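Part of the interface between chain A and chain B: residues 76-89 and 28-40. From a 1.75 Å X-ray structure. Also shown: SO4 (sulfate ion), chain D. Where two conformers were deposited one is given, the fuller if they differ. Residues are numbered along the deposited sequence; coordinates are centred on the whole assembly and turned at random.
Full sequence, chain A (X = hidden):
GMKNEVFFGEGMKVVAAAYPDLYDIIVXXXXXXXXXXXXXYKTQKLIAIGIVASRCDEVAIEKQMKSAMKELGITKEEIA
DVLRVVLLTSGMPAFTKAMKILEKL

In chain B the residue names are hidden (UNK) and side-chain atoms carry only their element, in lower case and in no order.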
# COMPACT_ATOMS: atom_id res chain seq x y z
N LYS A 76 -11.54 18.13 16.70
CA LYS A 76 -10.87 16.83 16.90
C LYS A 76 -11.88 15.70 16.99
O LYS A 76 -11.62 14.61 16.47
CB LYS A 76 -9.89 16.86 18.09
CG LYS A 76 -8.72 17.79 17.83
CD LYS A 76 -7.52 17.58 18.78
CE LYS A 76 -6.32 18.42 18.35
NZ LYS A 76 -5.13 18.12 19.21
N GLU A 77 -13.05 15.90 17.61
CA GLU A 77 -14.01 14.79 17.65
C GLU A 77 -14.51 14.43 16.25
O GLU A 77 -14.68 13.25 15.98
CB GLU A 77 -15.17 14.95 18.67
CG GLU A 77 -16.27 15.79 18.23
CD GLU A 77 -17.45 15.82 19.20
OE1 GLU A 77 -17.40 15.20 20.29
OE2 GLU A 77 -18.39 16.52 18.84
N GLU A 78 -14.66 15.40 15.35
CA GLU A 78 -15.06 15.10 13.98
C GLU A 78 -13.98 14.29 13.27
O GLU A 78 -14.28 13.31 12.57
CB GLU A 78 -15.37 16.37 13.18
CG GLU A 78 -16.61 17.12 13.62
CD GLU A 78 -16.86 18.35 12.77
OE1 GLU A 78 -15.89 19.09 12.49
OE2 GLU A 78 -18.02 18.58 12.36
N ILE A 79 -12.72 14.66 13.49
CA ILE A 79 -11.64 13.91 12.89
C ILE A 79 -11.59 12.50 13.48
O ILE A 79 -11.37 11.51 12.76
CB ILE A 79 -10.29 14.63 13.04
CG1 ILE A 79 -10.36 15.97 12.28
CG2 ILE A 79 -9.18 13.74 12.46
CD1 ILE A 79 -9.16 16.88 12.45
N ALA A 80 -11.80 12.38 14.78
CA ALA A 80 -11.84 11.06 15.40
C ALA A 80 -12.94 10.15 14.79
O ALA A 80 -12.73 8.94 14.68
CB ALA A 80 -11.98 11.20 16.94
N ASP A 81 -14.08 10.72 14.41
CA ASP A 81 -15.15 9.98 13.73
C ASP A 81 -14.66 9.45 12.39
O ASP A 81 -15.05 8.37 11.97
CB ASP A 81 -16.39 10.83 13.51
CG ASP A 81 -17.21 11.06 14.79
OD1 ASP A 81 -16.97 10.37 15.80
OD2 ASP A 81 -18.09 11.94 14.73
N VAL A 82 -13.80 10.21 11.71
CA VAL A 82 -13.13 9.72 10.51
C VAL A 82 -12.22 8.55 10.83
O VAL A 82 -12.25 7.53 10.15
CB VAL A 82 -12.32 10.84 9.79
CG1 VAL A 82 -11.59 10.30 8.54
CG2 VAL A 82 -13.24 12.08 9.40
N LEU A 83 -11.44 8.70 11.89
CA LEU A 83 -10.50 7.66 12.31
C LEU A 83 -11.17 6.36 12.74
O LEU A 83 -10.62 5.29 12.54
CB LEU A 83 -9.56 8.21 13.38
CG LEU A 83 -8.71 9.41 12.97
CD1 LEU A 83 -7.65 9.71 14.08
CD2 LEU A 83 -8.03 9.23 11.58
N ARG A 84 -12.41 6.44 13.23
CA ARG A 84 -13.20 5.22 13.46
C ARG A 84 -13.29 4.38 12.19
O ARG A 84 -13.06 3.18 12.19
CB ARG A 84 -14.59 5.57 13.98
CG ARG A 84 -14.65 6.12 15.37
CD ARG A 84 -16.10 6.39 15.77
NE ARG A 84 -16.08 7.07 17.04
CZ ARG A 84 -16.51 6.60 18.20
NH1 ARG A 84 -17.24 5.47 18.32
NH2 ARG A 84 -16.34 7.38 19.25
N VAL A 85 -13.58 5.04 11.07
CA VAL A 85 -13.66 4.38 9.77
C VAL A 85 -12.31 3.85 9.34
O VAL A 85 -12.21 2.76 8.77
CB VAL A 85 -14.28 5.32 8.72
CG1 VAL A 85 -14.51 4.56 7.41
CG2 VAL A 85 -15.64 5.90 9.23
N VAL A 86 -11.24 4.60 9.63
CA VAL A 86 -9.87 4.14 9.30
C VAL A 86 -9.57 2.81 10.00
O VAL A 86 -9.07 1.87 9.38
CB VAL A 86 -8.84 5.21 9.69
CG1 VAL A 86 -7.42 4.68 9.53
CG2 VAL A 86 -9.08 6.52 8.79
N LEU A 87 -9.94 2.72 11.28
CA LEU A 87 -9.74 1.49 12.05
C LEU A 87 -10.43 0.32 11.36
O LEU A 87 -9.83 -0.73 11.13
CB LEU A 87 -10.29 1.66 13.46
CG LEU A 87 -10.33 0.39 14.34
CD1 LEU A 87 -8.93 -0.21 14.48
CD2 LEU A 87 -11.04 0.71 15.69
N LEU A 88 -11.70 0.49 11.03
CA LEU A 88 -12.47 -0.62 10.46
C LEU A 88 -11.92 -1.07 9.11
O LEU A 88 -11.82 -2.28 8.80
CB LEU A 88 -13.92 -0.21 10.33
CG LEU A 88 -14.91 -1.28 9.83
CD1 LEU A 88 -15.11 -2.34 10.89
CD2 LEU A 88 -16.23 -0.64 9.50
N THR A 89 -11.54 -0.09 8.29
CA THR A 89 -11.12 -0.35 6.91
C THR A 89 -9.66 -0.70 6.79
O THR A 89 -9.23 -1.28 5.80
CB THR A 89 -11.37 0.87 5.99
OG1 THR A 89 -10.64 2.01 6.51
CG2 THR A 89 -12.87 1.20 5.87
N UNK B 28 -19.85 -5.75 16.65
CA UNK B 28 -19.80 -4.66 17.62
C UNK B 28 -18.84 -3.56 17.19
O UNK B 28 -19.13 -2.37 17.34
n UNK B 28 -19.73 -7.82 22.80
c UNK B 28 -20.59 -6.38 21.03
c UNK B 28 -20.58 -6.11 19.52
c UNK B 28 -19.40 -7.17 21.50
c UNK B 28 -19.46 -5.20 19.01
N UNK B 29 -17.70 -3.95 16.64
CA UNK B 29 -16.76 -3.01 16.05
C UNK B 29 -17.43 -2.18 14.97
O UNK B 29 -17.39 -0.92 15.00
c UNK B 29 -13.56 -3.67 13.93
c UNK B 29 -13.82 -1.95 15.84
c UNK B 29 -15.56 -3.74 15.46
c UNK B 29 -14.52 -2.81 14.78
N UNK B 30 -18.07 -2.86 14.03
CA UNK B 30 -18.78 -2.16 12.98
C UNK B 30 -19.80 -1.16 13.55
O UNK B 30 -19.87 -0.00 13.11
c UNK B 30 -20.18 -2.54 10.93
o UNK B 30 -19.59 -2.27 9.90
c UNK B 30 -19.46 -3.18 12.06
n UNK B 30 -21.45 -2.33 11.09
N UNK B 31 -20.61 -1.61 14.51
CA UNK B 31 -21.67 -0.79 15.09
C UNK B 31 -21.11 0.43 15.82
O UNK B 31 -21.63 1.54 15.64
o UNK B 31 -23.91 -3.52 15.97
c UNK B 31 -22.53 -1.63 16.03
c UNK B 31 -23.38 -2.64 15.28
o UNK B 31 -23.42 -2.62 14.04
N UNK B 32 -20.02 0.25 16.54
CA UNK B 32 -19.39 1.33 17.29
C UNK B 32 -18.67 2.30 16.38
O UNK B 32 -18.75 3.52 16.57
c UNK B 32 -17.78 1.90 19.18
c UNK B 32 -18.44 0.78 18.37
o UNK B 32 -19.21 -0.08 19.25
N UNK B 33 -17.98 1.78 15.36
CA UNK B 33 -17.30 2.64 14.39
C UNK B 33 -18.30 3.58 13.74
O UNK B 33 -18.04 4.79 13.63
c UNK B 33 -16.39 2.57 11.98
c UNK B 33 -15.22 1.25 13.85
c UNK B 33 -16.60 1.79 13.31
N UNK B 34 -19.46 3.03 13.36
CA UNK B 34 -20.49 3.81 12.68
C UNK B 34 -21.51 4.51 13.60
O UNK B 34 -22.57 4.94 13.13
c UNK B 34 -18.95 3.48 8.54
c UNK B 34 -19.80 3.71 9.64
c UNK B 34 -20.27 2.67 10.42
c UNK B 34 -21.16 2.94 11.60
c UNK B 34 -18.65 2.15 8.18
c UNK B 34 -19.14 1.12 8.94
c UNK B 34 -19.95 1.37 10.05
N UNK B 35 -21.16 4.64 14.89
CA UNK B 35 -21.87 5.46 15.85
C UNK B 35 -20.92 6.58 16.22
O UNK B 35 -20.21 6.54 17.23
c UNK B 35 -22.31 4.64 17.07
c UNK B 35 -23.16 5.53 18.04
o UNK B 35 -23.14 3.56 16.61
N UNK B 36 -20.89 7.58 15.36
CA UNK B 36 -19.98 8.71 15.48
C UNK B 36 -20.44 9.65 16.56
O UNK B 36 -21.62 9.66 16.93
N UNK B 37 -19.51 10.43 17.08
CA UNK B 37 -19.85 11.46 18.06
C UNK B 37 -20.57 12.62 17.40
O UNK B 37 -21.46 13.18 18.01
c UNK B 37 -18.68 10.62 20.84
n UNK B 37 -19.41 11.43 23.07
c UNK B 37 -18.58 11.97 18.75
c UNK B 37 -18.74 11.80 21.79
c UNK B 37 -17.90 10.95 19.59
N UNK B 38 -20.18 12.96 16.17
CA UNK B 38 -20.65 14.14 15.43
C UNK B 38 -21.07 13.78 14.01
O UNK B 38 -22.11 14.19 13.54
o UNK B 38 -19.36 15.90 16.55
c UNK B 38 -19.90 16.29 14.22
c UNK B 38 -19.54 15.24 15.30
N UNK B 39 -20.21 13.06 13.29
CA UNK B 39 -20.49 12.75 11.92
C UNK B 39 -21.60 11.71 11.83
O UNK B 39 -21.62 10.78 12.63
c UNK B 39 -18.05 13.19 11.15
c UNK B 39 -19.24 12.23 11.20
c UNK B 39 -18.48 14.56 10.63
c UNK B 39 -16.93 12.53 10.26
N UNK B 40 -22.48 11.85 10.84
CA UNK B 40 -23.54 10.86 10.63
C UNK B 40 -23.10 9.64 9.85
O UNK B 40 -21.99 9.60 9.31
c UNK B 40 -24.81 11.50 10.04
c UNK B 40 -24.68 11.97 8.60
o UNK B 40 -25.61 12.70 8.19
o UNK B 40 -23.74 11.66 7.84
S SO4 D . -17.89 6.25 22.21
O1 SO4 D . -17.97 5.97 23.64
O2 SO4 D . -19.20 5.98 21.66
O3 SO4 D . -17.56 7.66 21.96
O4 SO4 D . -16.94 5.37 21.57

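Position 28 carries four carbons in a row ending in nitrogen, an unbranched amine chain out of reach of the chain A stretch; it is lysine, K28(B). Position 29 has four carbons forked at the second, and its branch ends meet two leucines of chain A, so it is leucine: L29(B) CD2 lies 3.7 Å from L88(A) CD1, and L29(B) CD1 3.9 Å from L87(A) CD2.

Position 30 has two carbons, the second bearing an oxygen and a nitrogen, beside L88(A): asparagine. N30(B) OD1 sits 3.8 Å from L88(A) CD2. Position 31 has the same length but two terminal oxygens, and it makes no contact with the chain A stretch: aspartate, D31(B).

Position 32 has one carbon bearing an oxygen and a carbon, close to the R84(A) guanidinium; the pattern is that of threonine. T32(B) OG1 donates to K28(B) O at 3.0 Å, one helical turn back, while T32(B) O accepts from R84(A) NH1 (3.0 Å, 149°).

Position 33 has three carbons, forked at the first, lying against V85(A) and L88(A); it is valine. V33(B) CG2 lies 4.0 Å from L88(A) CB, and V33(B) CG1 is 4.4 Å from V85(A) CG2. Position 34 shows one carbon and then a six-carbon ring with no oxygen, near V85(A) and L88(A), hence phenylalanine. The CA-to-CB bond of F34(B) points away from the chain A stretch, yet the ring returns: F34(B) CE2 is 3.4 Å from L88(A) CD2. F34(B) is also the first residue to leave helical phi/psi.

Position 35 repeats the threonine pattern, and T35(B) OG1 donates to D31(B) O at 2.7 Å. T35(B) O lies over one face of the R84(A) guanidinium, 3.3 Å from R84(A) NH1, but the angle is too poor for a hydrogen bond. Position 36 has no side-chain atoms and is glycine. An ideal CB on G36(B) would clash with the backbone O of position 39 at 2.7 Å and stand a tight 3.1 Å from D81(A) OD2.

Four carbons ending in nitrogen return at position 37, starting beside D81(A), so it is lysine; K37(B) CB is 3.7 Å from D81(A) OD1, but the chain's end leads away. Position 38, one carbon with an oxygen and a carbon, meets E77(A) and E78(A) and is threonine: T38(B) OG1 is 2.6 Å from E77(A) OE2, and T38(B) CG2 is 3.4 Å from E78(A) CG. Position 39, four carbons forked at the second and set against V82(A), is leucine, with L39(B) CD1 3.8 Å from V82(A) CG2. Position 40, two carbons with two oxygens, is aspartate; D40(B) occupies an N-cap position and makes no contact with the chain A stretch.

The contact combines nearly antiparallel helices (158°) with a loop. D81(A) gathers three backbone amides: D81(A) OD1 accepts from K37(B) N (2.8 Å), while D81(A) OD2 accepts from T38(B) N (2.7 Å) and L39(B) N (2.8 Å). R84(A) reaches the end of the helix and also binds sulfate, R84(A) NH2 donating to SO4 O3 at 3.0 Å. Beyond it, L88(A) packs against L29(B), V33(B) and F34(B). Together the stretches bury 875 Å².

Chain B, residues 28-40: KLNDTVFTGKTLD
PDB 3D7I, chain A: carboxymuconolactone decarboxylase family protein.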